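Local coordinates for protein Two-component system sensor histidine kinase (Bacteroides thetaiotaomicron, PDB 3OTT) that probably acts as a membrane-spanning histidine kinase and transcription regulator, its extracellular part of two beta-propellers and a beta-sandwich being an apparent saccharide sensor, at residues B[302-307]-B[684-689]; B[335-340]-B[603-608]; B[530-535]-B[539-544]; B[570-575]-B[620-625]. All coordinates share one frame; numbering follows the deposited sequence.

Interaction 1: B[302-307]-B[684-689]; sequences LSRYNS and SLDEKN
R304 and S684 bring their backbones together at a single point, with CA atoms 5.4 Å apart and no strand pairing between the segments. R304 lies just past strand 300-303, in the last blade of the first beta-propeller. S684 begins a loop of the Y_Y_Y beta-sandwich that passes from strand 674-679 to strand 691-696, which lie in different sheets. The contact therefore joins propeller and sandwich near the surface, and it buries 182 Å² in all. R304 does nearly all the touching. With CG beside its backbone N (chi1 -69°) and the chain extended from CG to NE, the guanidinium reaches over the bend at L685. L685 O lies over one guanidinium face, 3.1 Å from R304 NE, but the angle is too poor for a hydrogen bond; NE instead makes a weak one to Y683 O. D686 bears the opposite charge, yet its OD1 stays 4.6 Å from R304 NE, so any attraction acts without direct contact. Cutting R304 back to an alanine is likely to leave Y683 O without this weak donor and open a gap over the L685 carbonyl. S684 OG turns to the first propeller, hydrogen-bonding with E289 and N291; E289 belongs to the site that binds the hexatantalum dodecabromide cluster. Beside the loop backbone, the last methylene of the arginine, R304 CD, sits 4.0 Å from S684 C.

Interaction 2: B[335-340]-B[603-608]; sequences GFYWFG and LFDPKE
The Y337 ring and the D605 carboxylate stand almost perpendicular, their planes 82° apart, and meet at the phenol end of the ring. Y337 OH is 3.9 Å from D605 OD2, too long for a hydrogen bond; the carboxylate oxygen has a salt bridge to R331 instead, which is likely to balance the charge of this buried aspartate. E608 comes to the same end of the tyrosine, its CG 4.3 Å from Y337 OH. The second flat group, F339, receives the L603 side chain obliquely, with L603 CD2 4.4 Å from F339 CE1. Other aromatic rings hold the two in place: F348 meets Y337 with the planes at about 20° and F339 edge-to-face, while F619 makes a second edge-to-face contact with F339.

Every cross-contact runs through side chains. The nearest CA pairs, Y337 with D605 and F339 with L603, are 10.3 and 9.9 Å apart, twice the spacing of paired strands. D605 spans its share of that gap because CG lies anti to the backbone N (chi1 -169°), whereas L603 has its CB directed toward segment 335-340. L329, which touches both F339 and L603, adds to the apolar layer. Strand 337-341 is the second of the first blade of the second propeller, and strand 601-605 is the innermost of the last, so this is the face-to-face packing of neighbouring blades where a beta-propeller ring closes.

Interaction 3: B[530-535]-B[539-544]; sequences LWVGFH and MRINPK
V532 N donates to M539 O over 2.8 Å at 173°, the straightest of four backbone bonds that lace strands 530-534 and 537-542 into an antiparallel hairpin. M539 N returns a bond to V532 O, and L530 and I541 form the second hydrogen-bonded pair with matched 163° angles. Two carbonyls also receive CA-H contacts: R540 CA lies 3.4 Å from L530 O, and W531 CA approaches M539 O equally closely. Between these pairs sits the non-hydrogen-bonded pair W531-R540. A chi1 of -175° swings R540 CG away from its own N and lays the chain along the indole; its CB stands 4.0 Å from the centroid of the W531 six-membered ring, a CH-pi contact over the face, and its CD reaches W531 CZ2 at 3.5 Å. A serine in place of W531 would probably leave this aliphatic chain without its flat support and D525 without the indole N-H. On the other sheet face V532 CG2 meets I541 CD1 at 3.5 Å. F534 CE2 meets M539 CB, the side chains crossing at about a right angle. The hairpin forms the middle of a four-stranded propeller blade, flanked by strand 519-524 beside 530-534 and strand 547-552 beside 537-542, while R540 NH1 hydrogen-bonds to R584 O and K585 O beyond strand 578-583.

Interaction 4: B[570-575]-B[620-625]; sequences SIWVST and GISHSN
W572 presents the edge of its indole to the hydroxyl of S622 and the carbonyls of H623 and S624, across the seam between the last two blades of the second beta-propeller. The nearest approach is W572 CZ2 to S624 O, 3.4 Å, with the oxygen in the ring plane. One carbon further round the rim, W572 CH2 lies 3.8 Å from H623 O and 4.1 Å from S622 OG. Three oxygens thus line the C-H edge of the ring, an arrangement whose polarity is probably favourable, since aromatic hydrogens carry a slight positive charge. The N-H belongs to the same rim and is satisfied by a water, which accepts from W572 NE1 at 2.7 Å and donates to S624 O. That carbonyl therefore faces both the indole carbon edge and the bridging water, while the water itself lies in the plane of the ring.

A second shell sets these groups. S622 OG donates to H623 O over 3.0 Å, tilted 21° from the carbonyl plane, which ties the hydroxyl to the next residue's carbonyl. S624 OG hydrogen-bonds to D609 OD1, holding the serine whose carbonyl meets the ring. Around the tryptophan, V567 and I581 of its own blade and V611 of the final blade supply apolar neighbours. Strand 570-575 is second in its blade, backbone-bonded to strands 561-567 and 578-583, and the indole reaches from this strand to the final blade. It does so with CG beside its backbone N (chi1 -71°) and with the CZ2-CH2 side of the benzo ring leading.

From the N terminus, the chain leaves the first propeller at 302-307, a segment whose partner, 684-689, comes only in the beta-sandwich; interaction 1 thus closes a loop holding the whole second propeller and all other contacts. Interaction 2 opens at 335-340 in that propeller's first blade and closes at 603-608 in its last. Interaction 3, a hairpin within one blade, nests inside it. Interaction 4 opens after that, at 570-575, and closes at 620-625, beyond 603-608, so interactions 2 and 4 cross. Those two touch in the last blade, F604 CE1 to S624 OG 3.3 Å, while W531 CZ3 and I571 CG2, 4.1 Å apart, join interactions 3 and 4 between adjacent blades.

Interaction 1: B[302-307]-B[684-689]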
# COMPACT_ATOMS: atom_id res chain seq x y z
N LEU B 302 2.99 -4.00 -32.11
CA LEU B 302 2.76 -3.25 -30.87
C LEU B 302 1.35 -2.72 -30.94
O LEU B 302 0.98 -2.08 -31.92
CB LEU B 302 3.76 -2.10 -30.76
CG LEU B 302 3.43 -0.93 -29.80
CD1 LEU B 302 3.18 -1.42 -28.40
CD2 LEU B 302 4.58 0.12 -29.79
N SER B 303 0.56 -2.95 -29.91
CA SER B 303 -0.80 -2.43 -29.91
C SER B 303 -0.93 -1.33 -28.82
O SER B 303 -0.92 -1.61 -27.61
CB SER B 303 -1.77 -3.62 -29.72
OG SER B 303 -3.07 -3.20 -29.37
N ARG B 304 -1.00 -0.09 -29.23
CA ARG B 304 -1.06 0.99 -28.29
C ARG B 304 -2.40 1.04 -27.53
O ARG B 304 -3.51 0.80 -28.10
CB ARG B 304 -0.82 2.29 -28.98
CG ARG B 304 0.57 2.45 -29.49
CD ARG B 304 0.61 3.70 -30.31
NE ARG B 304 1.99 3.99 -30.59
CZ ARG B 304 2.59 3.65 -31.73
NH1 ARG B 304 1.87 3.01 -32.67
NH2 ARG B 304 3.89 3.94 -31.91
N TYR B 305 -2.29 1.35 -26.24
CA TYR B 305 -3.46 1.49 -25.39
C TYR B 305 -4.14 2.87 -25.52
O TYR B 305 -3.49 3.94 -25.45
CB TYR B 305 -3.11 1.21 -23.94
CG TYR B 305 -4.33 1.05 -23.09
CD1 TYR B 305 -5.20 -0.04 -23.30
CD2 TYR B 305 -4.65 1.97 -22.10
CE1 TYR B 305 -6.34 -0.21 -22.55
CE2 TYR B 305 -5.83 1.80 -21.31
CZ TYR B 305 -6.65 0.71 -21.56
OH TYR B 305 -7.79 0.53 -20.83
N ASN B 306 -5.46 2.81 -25.73
CA ASN B 306 -6.34 3.99 -25.67
C ASN B 306 -7.29 3.86 -24.50
O ASN B 306 -7.80 2.76 -24.25
CB ASN B 306 -7.18 4.16 -26.96
CG ASN B 306 -7.80 5.56 -27.07
OD1 ASN B 306 -7.10 6.57 -26.88
ND2 ASN B 306 -9.11 5.63 -27.40
N SER B 307 -7.51 4.98 -23.81
CA SER B 307 -8.44 5.07 -22.69
C SER B 307 -9.65 5.84 -23.18
O SER B 307 -9.48 6.87 -23.84
CB SER B 307 -7.78 5.79 -21.51
OG SER B 307 -6.39 5.49 -21.39
N SER B 684 3.31 4.87 -26.16
CA SER B 684 1.87 5.02 -26.25
C SER B 684 1.36 6.08 -27.22
O SER B 684 0.17 6.35 -27.26
CB SER B 684 1.29 5.25 -24.86
OG SER B 684 1.71 4.21 -23.97
N LEU B 685 2.23 6.65 -28.05
CA LEU B 685 1.90 7.89 -28.76
C LEU B 685 1.64 7.69 -30.24
O LEU B 685 2.40 7.03 -30.91
CB LEU B 685 3.07 8.88 -28.61
CG LEU B 685 3.32 9.51 -27.24
CD1 LEU B 685 4.37 10.65 -27.28
CD2 LEU B 685 2.00 10.02 -26.74
N ASP B 686 0.56 8.25 -30.76
CA ASP B 686 0.44 8.34 -32.22
C ASP B 686 1.55 9.28 -32.71
O ASP B 686 2.52 8.83 -33.33
CB ASP B 686 -0.99 8.77 -32.62
CG ASP B 686 -2.03 7.61 -32.42
OD1 ASP B 686 -1.62 6.45 -32.11
OD2 ASP B 686 -3.24 7.86 -32.58
N GLU B 687 1.49 10.56 -32.34
CA GLU B 687 2.51 11.53 -32.74
C GLU B 687 3.61 11.63 -31.69
O GLU B 687 3.31 11.65 -30.51
CB GLU B 687 1.87 12.94 -32.94
CG GLU B 687 0.68 13.04 -33.93
CD GLU B 687 0.31 14.49 -34.34
OE1 GLU B 687 0.48 15.44 -33.53
OE2 GLU B 687 -0.15 14.69 -35.49
N LYS B 688 4.88 11.70 -32.13
CA LYS B 688 6.01 11.92 -31.22
C LYS B 688 6.06 13.36 -30.69
O LYS B 688 5.54 14.25 -31.28
CB LYS B 688 7.33 11.69 -31.93
CG LYS B 688 7.49 10.37 -32.64
CD LYS B 688 7.90 9.26 -31.73
CE LYS B 688 8.69 8.23 -32.52
NZ LYS B 688 7.82 7.32 -33.22
N ASN B 689 6.73 13.59 -29.58
CA ASN B 689 6.96 14.95 -29.13
C ASN B 689 8.12 15.66 -29.93
O ASN B 689 8.86 15.02 -30.67
CB ASN B 689 7.26 14.92 -27.63
CG ASN B 689 6.03 14.52 -26.80
OD1 ASN B 689 4.97 15.10 -26.95
ND2 ASN B 689 6.18 13.53 -25.94

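Interaction 2: B[335-340]-B[603-608]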
# COMPACT_ATOMS: atom_id res chain seq x y z
N GLY B 335 1.36 26.90 -6.62
CA GLY B 335 1.48 25.72 -7.46
C GLY B 335 1.22 24.40 -6.76
O GLY B 335 1.23 23.34 -7.41
N PHE B 336 0.92 24.44 -5.46
CA PHE B 336 0.57 23.21 -4.75
C PHE B 336 -0.80 22.74 -5.21
O PHE B 336 -1.71 23.55 -5.35
CB PHE B 336 0.56 23.40 -3.22
CG PHE B 336 1.93 23.61 -2.60
CD1 PHE B 336 2.79 22.54 -2.39
CD2 PHE B 336 2.35 24.90 -2.20
CE1 PHE B 336 4.09 22.74 -1.80
CE2 PHE B 336 3.63 25.11 -1.60
CZ PHE B 336 4.49 24.03 -1.41
N TYR B 337 -0.96 21.44 -5.39
CA TYR B 337 -2.28 20.90 -5.62
C TYR B 337 -2.86 20.53 -4.29
O TYR B 337 -2.13 20.10 -3.42
CB TYR B 337 -2.20 19.66 -6.52
CG TYR B 337 -1.69 19.97 -7.89
CD1 TYR B 337 -0.32 20.02 -8.17
CD2 TYR B 337 -2.59 20.19 -8.93
CE1 TYR B 337 0.12 20.29 -9.50
CE2 TYR B 337 -2.18 20.45 -10.19
CZ TYR B 337 -0.83 20.51 -10.49
OH TYR B 337 -0.50 20.78 -11.80
N TRP B 338 -4.18 20.70 -4.15
CA TRP B 338 -4.88 20.38 -2.93
C TRP B 338 -6.16 19.64 -3.32
O TRP B 338 -7.12 20.25 -3.81
CB TRP B 338 -5.29 21.64 -2.20
CG TRP B 338 -4.18 22.46 -1.62
CD1 TRP B 338 -3.57 23.56 -2.18
CD2 TRP B 338 -3.60 22.29 -0.33
NE1 TRP B 338 -2.61 24.05 -1.32
CE2 TRP B 338 -2.61 23.29 -0.18
CE3 TRP B 338 -3.79 21.36 0.70
CZ2 TRP B 338 -1.87 23.43 0.99
CZ3 TRP B 338 -3.05 21.47 1.81
CH2 TRP B 338 -2.11 22.52 1.97
N PHE B 339 -6.12 18.32 -3.09
CA PHE B 339 -7.17 17.41 -3.49
C PHE B 339 -7.69 16.78 -2.19
O PHE B 339 -6.97 16.04 -1.49
CB PHE B 339 -6.57 16.34 -4.36
CG PHE B 339 -6.36 16.75 -5.80
CD1 PHE B 339 -6.24 18.09 -6.16
CD2 PHE B 339 -6.25 15.77 -6.79
CE1 PHE B 339 -6.06 18.46 -7.47
CE2 PHE B 339 -6.05 16.12 -8.11
CZ PHE B 339 -5.96 17.51 -8.45
N GLY B 340 -8.95 17.09 -1.88
CA GLY B 340 -9.57 16.64 -0.60
C GLY B 340 -10.97 16.10 -0.83
O GLY B 340 -11.61 16.32 -1.90
N LEU B 603 -11.76 20.31 -11.78
CA LEU B 603 -10.87 21.48 -11.72
C LEU B 603 -10.21 21.73 -13.07
O LEU B 603 -9.51 20.86 -13.63
CB LEU B 603 -9.76 21.28 -10.66
CG LEU B 603 -8.64 22.37 -10.53
CD1 LEU B 603 -9.17 23.70 -9.97
CD2 LEU B 603 -7.46 21.94 -9.70
N PHE B 604 -10.43 22.94 -13.59
CA PHE B 604 -9.70 23.40 -14.75
C PHE B 604 -8.42 24.11 -14.33
O PHE B 604 -8.48 25.09 -13.60
CB PHE B 604 -10.56 24.39 -15.51
CG PHE B 604 -9.90 24.96 -16.73
CD1 PHE B 604 -9.20 24.14 -17.61
CD2 PHE B 604 -9.99 26.33 -17.03
CE1 PHE B 604 -8.55 24.68 -18.78
CE2 PHE B 604 -9.36 26.87 -18.18
CZ PHE B 604 -8.63 26.03 -19.03
N ASP B 605 -7.26 23.63 -14.79
CA ASP B 605 -5.97 24.33 -14.62
C ASP B 605 -5.57 25.07 -15.91
O ASP B 605 -5.15 24.43 -16.87
CB ASP B 605 -4.83 23.39 -14.21
CG ASP B 605 -3.52 24.17 -13.76
OD1 ASP B 605 -3.57 25.36 -13.31
OD2 ASP B 605 -2.43 23.56 -13.82
N PRO B 606 -5.72 26.40 -15.93
CA PRO B 606 -5.45 27.16 -17.15
C PRO B 606 -3.98 27.09 -17.57
O PRO B 606 -3.71 27.09 -18.76
CB PRO B 606 -5.84 28.61 -16.78
CG PRO B 606 -6.68 28.51 -15.61
CD PRO B 606 -6.21 27.27 -14.85
N LYS B 607 -3.05 27.01 -16.62
CA LYS B 607 -1.61 26.89 -16.93
C LYS B 607 -1.30 25.62 -17.73
O LYS B 607 -0.60 25.66 -18.75
CB LYS B 607 -0.75 26.91 -15.65
CG LYS B 607 -0.73 28.24 -14.88
CD LYS B 607 -0.03 28.05 -13.50
CE LYS B 607 0.52 29.38 -12.95
NZ LYS B 607 -0.53 30.17 -12.22
N GLU B 608 -1.79 24.47 -17.27
CA GLU B 608 -1.43 23.22 -17.95
C GLU B 608 -2.39 22.88 -19.07
O GLU B 608 -2.32 21.80 -19.65
CB GLU B 608 -1.34 22.06 -16.95
CG GLU B 608 -0.36 22.27 -15.80
CD GLU B 608 1.11 22.24 -16.19
OE1 GLU B 608 1.45 21.63 -17.25
OE2 GLU B 608 1.92 22.83 -15.42

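Interaction 3: B[530-535]-B[539-544]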
# COMPACT_ATOMS: atom_id res chain seq x y z
N LEU B 530 -24.50 33.55 -14.13
CA LEU B 530 -24.64 32.47 -13.12
C LEU B 530 -25.15 31.19 -13.73
O LEU B 530 -26.09 31.21 -14.50
CB LEU B 530 -25.62 32.85 -12.04
CG LEU B 530 -25.21 33.55 -10.75
CD1 LEU B 530 -24.03 34.38 -10.96
CD2 LEU B 530 -26.35 34.41 -10.25
N TRP B 531 -24.62 30.07 -13.29
CA TRP B 531 -25.10 28.78 -13.73
C TRP B 531 -25.67 28.02 -12.54
O TRP B 531 -24.97 27.84 -11.50
CB TRP B 531 -23.95 28.02 -14.40
CG TRP B 531 -23.53 28.66 -15.71
CD1 TRP B 531 -22.72 29.71 -15.86
CD2 TRP B 531 -23.99 28.31 -17.02
NE1 TRP B 531 -22.59 30.05 -17.20
CE2 TRP B 531 -23.37 29.20 -17.93
CE3 TRP B 531 -24.86 27.32 -17.52
CZ2 TRP B 531 -23.55 29.11 -19.33
CZ3 TRP B 531 -25.06 27.24 -18.88
CH2 TRP B 531 -24.41 28.13 -19.78
N VAL B 532 -26.94 27.61 -12.67
CA VAL B 532 -27.62 26.81 -11.66
C VAL B 532 -27.88 25.37 -12.16
O VAL B 532 -28.37 25.13 -13.27
CB VAL B 532 -28.97 27.45 -11.20
CG1 VAL B 532 -29.58 26.68 -9.94
CG2 VAL B 532 -28.80 28.94 -10.82
N GLY B 533 -27.53 24.39 -11.34
CA GLY B 533 -27.69 23.01 -11.74
C GLY B 533 -28.89 22.48 -11.01
O GLY B 533 -29.12 22.81 -9.82
N PHE B 534 -29.69 21.70 -11.73
CA PHE B 534 -30.76 20.94 -11.16
C PHE B 534 -30.82 19.57 -11.85
O PHE B 534 -30.06 19.28 -12.81
CB PHE B 534 -32.11 21.70 -11.29
CG PHE B 534 -32.42 22.19 -12.69
CD1 PHE B 534 -33.07 21.36 -13.61
CD2 PHE B 534 -32.12 23.50 -13.07
CE1 PHE B 534 -33.39 21.81 -14.90
CE2 PHE B 534 -32.45 23.98 -14.37
CZ PHE B 534 -33.06 23.13 -15.28
N HIS B 535 -31.75 18.75 -11.38
CA HIS B 535 -31.95 17.42 -11.94
C HIS B 535 -32.25 17.46 -13.42
O HIS B 535 -33.34 17.83 -13.80
CB HIS B 535 -33.02 16.62 -11.15
CG HIS B 535 -32.47 15.97 -9.92
ND1 HIS B 535 -31.97 16.71 -8.86
CD2 HIS B 535 -32.27 14.67 -9.60
CE1 HIS B 535 -31.52 15.89 -7.93
NE2 HIS B 535 -31.70 14.64 -8.35
N MET B 539 -29.56 26.14 -15.75
CA MET B 539 -30.18 27.41 -16.02
C MET B 539 -29.06 28.46 -15.99
O MET B 539 -28.25 28.50 -15.01
CB MET B 539 -31.19 27.74 -14.91
CG MET B 539 -31.72 29.19 -14.94
SD MET B 539 -33.33 29.42 -14.06
CE MET B 539 -32.69 30.31 -12.77
N ARG B 540 -29.05 29.31 -17.02
CA ARG B 540 -28.10 30.41 -17.09
C ARG B 540 -28.81 31.70 -16.74
O ARG B 540 -29.80 32.03 -17.32
CB ARG B 540 -27.50 30.51 -18.50
CG ARG B 540 -26.42 31.56 -18.59
CD ARG B 540 -25.83 31.71 -20.01
NE ARG B 540 -26.89 32.19 -20.88
CZ ARG B 540 -26.88 32.16 -22.22
NH1 ARG B 540 -25.86 31.66 -22.91
NH2 ARG B 540 -27.91 32.62 -22.86
N ILE B 541 -28.27 32.44 -15.79
CA ILE B 541 -28.87 33.64 -15.28
C ILE B 541 -27.97 34.84 -15.53
O ILE B 541 -26.78 34.79 -15.23
CB ILE B 541 -29.06 33.52 -13.77
CG1 ILE B 541 -30.13 32.46 -13.47
CG2 ILE B 541 -29.49 34.85 -13.11
CD1 ILE B 541 -30.11 31.98 -12.00
N ASN B 542 -28.53 35.92 -16.06
CA ASN B 542 -27.77 37.17 -16.13
C ASN B 542 -28.19 38.14 -15.00
O ASN B 542 -29.31 38.64 -14.99
CB ASN B 542 -27.86 37.77 -17.54
CG ASN B 542 -27.09 39.10 -17.69
OD1 ASN B 542 -26.65 39.73 -16.71
ND2 ASN B 542 -26.97 39.54 -18.94
N PRO B 543 -27.28 38.40 -14.05
CA PRO B 543 -27.68 39.10 -12.83
C PRO B 543 -27.85 40.58 -13.05
O PRO B 543 -28.40 41.24 -12.19
CB PRO B 543 -26.49 38.84 -11.87
CG PRO B 543 -25.55 37.95 -12.58
CD PRO B 543 -25.84 38.05 -14.03
N LYS B 544 -27.39 41.12 -14.20
CA LYS B 544 -27.70 42.52 -14.54
C LYS B 544 -29.17 42.81 -14.63
O LYS B 544 -29.64 43.83 -14.13
CB LYS B 544 -27.02 42.97 -15.85
CG LYS B 544 -25.50 43.12 -15.76
CD LYS B 544 -24.88 43.43 -17.12
CE LYS B 544 -23.34 43.19 -17.05
NZ LYS B 544 -22.67 44.34 -16.37

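Interaction 4: B[570-575]-B[620-625]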
# COMPACT_ATOMS: atom_id res chain seq x y z
N SER B 570 -16.78 26.72 -22.42
CA SER B 570 -17.74 25.72 -22.06
C SER B 570 -17.98 25.65 -20.56
O SER B 570 -17.17 26.14 -19.75
CB SER B 570 -17.25 24.36 -22.58
OG SER B 570 -17.09 24.43 -24.00
N ILE B 571 -19.07 25.00 -20.19
CA ILE B 571 -19.16 24.44 -18.86
C ILE B 571 -19.19 22.90 -18.80
O ILE B 571 -19.95 22.26 -19.53
CB ILE B 571 -20.27 25.11 -18.01
CG1 ILE B 571 -20.51 24.24 -16.79
CG2 ILE B 571 -21.55 25.19 -18.78
CD1 ILE B 571 -21.30 24.92 -15.70
N TRP B 572 -18.35 22.31 -17.94
CA TRP B 572 -18.34 20.84 -17.78
C TRP B 572 -19.22 20.45 -16.62
O TRP B 572 -19.12 21.01 -15.57
CB TRP B 572 -16.92 20.28 -17.54
CG TRP B 572 -16.03 20.33 -18.78
CD1 TRP B 572 -16.09 21.26 -19.80
CD2 TRP B 572 -14.95 19.45 -19.10
NE1 TRP B 572 -15.12 20.98 -20.76
CE2 TRP B 572 -14.40 19.89 -20.34
CE3 TRP B 572 -14.36 18.36 -18.46
CZ2 TRP B 572 -13.33 19.24 -20.96
CZ3 TRP B 572 -13.27 17.70 -19.09
CH2 TRP B 572 -12.77 18.16 -20.32
N VAL B 573 -20.05 19.43 -16.83
CA VAL B 573 -21.06 19.02 -15.87
C VAL B 573 -20.98 17.52 -15.68
O VAL B 573 -21.27 16.74 -16.60
CB VAL B 573 -22.48 19.43 -16.34
CG1 VAL B 573 -23.53 19.19 -15.21
CG2 VAL B 573 -22.51 20.87 -16.70
N SER B 574 -20.56 17.12 -14.49
CA SER B 574 -20.44 15.73 -14.12
C SER B 574 -21.73 15.30 -13.42
O SER B 574 -22.21 16.00 -12.54
CB SER B 574 -19.27 15.57 -13.18
OG SER B 574 -19.18 14.22 -12.81
N THR B 575 -22.32 14.20 -13.87
CA THR B 575 -23.57 13.72 -13.34
C THR B 575 -23.42 12.22 -13.09
O THR B 575 -22.46 11.58 -13.53
CB THR B 575 -24.74 13.78 -14.36
OG1 THR B 575 -24.50 12.81 -15.40
CG2 THR B 575 -24.92 15.16 -14.97
N GLY B 620 -9.09 11.61 -12.81
CA GLY B 620 -8.71 11.61 -14.23
C GLY B 620 -8.07 12.94 -14.61
O GLY B 620 -8.25 13.96 -13.95
N ILE B 621 -7.31 12.91 -15.68
CA ILE B 621 -6.76 14.13 -16.25
C ILE B 621 -7.12 14.07 -17.70
O ILE B 621 -7.01 13.00 -18.31
CB ILE B 621 -5.25 14.19 -16.16
CG1 ILE B 621 -4.76 13.98 -14.73
CG2 ILE B 621 -4.75 15.52 -16.68
CD1 ILE B 621 -3.20 13.89 -14.65
N SER B 622 -7.52 15.20 -18.24
CA SER B 622 -7.95 15.27 -19.61
C SER B 622 -7.56 16.66 -20.13
O SER B 622 -7.60 17.63 -19.38
CB SER B 622 -9.46 15.06 -19.67
OG SER B 622 -9.97 15.19 -20.98
N HIS B 623 -7.16 16.74 -21.40
CA HIS B 623 -7.12 18.03 -22.09
C HIS B 623 -8.51 18.64 -22.18
O HIS B 623 -9.51 17.93 -22.19
CB HIS B 623 -6.60 17.88 -23.51
CG HIS B 623 -5.19 17.40 -23.62
ND1 HIS B 623 -4.84 16.31 -24.39
CD2 HIS B 623 -4.04 17.87 -23.08
CE1 HIS B 623 -3.53 16.13 -24.32
NE2 HIS B 623 -3.02 17.06 -23.53
N SER B 624 -8.56 19.96 -22.32
CA SER B 624 -9.81 20.70 -22.49
C SER B 624 -10.58 20.40 -23.75
O SER B 624 -11.82 20.40 -23.76
CB SER B 624 -9.47 22.16 -22.48
OG SER B 624 -9.00 22.44 -21.18
N ASN B 625 -9.84 20.14 -24.82
CA ASN B 625 -10.45 20.00 -26.15
C ASN B 625 -10.54 18.57 -26.67
O ASN B 625 -10.46 18.36 -27.89
CB ASN B 625 -9.68 20.85 -27.17
CG ASN B 625 -8.24 20.40 -27.34
OD1 ASN B 625 -7.75 19.55 -26.58
ND2 ASN B 625 -7.54 20.97 -28.34
O HOH W 1 -14.17 21.99 -23.11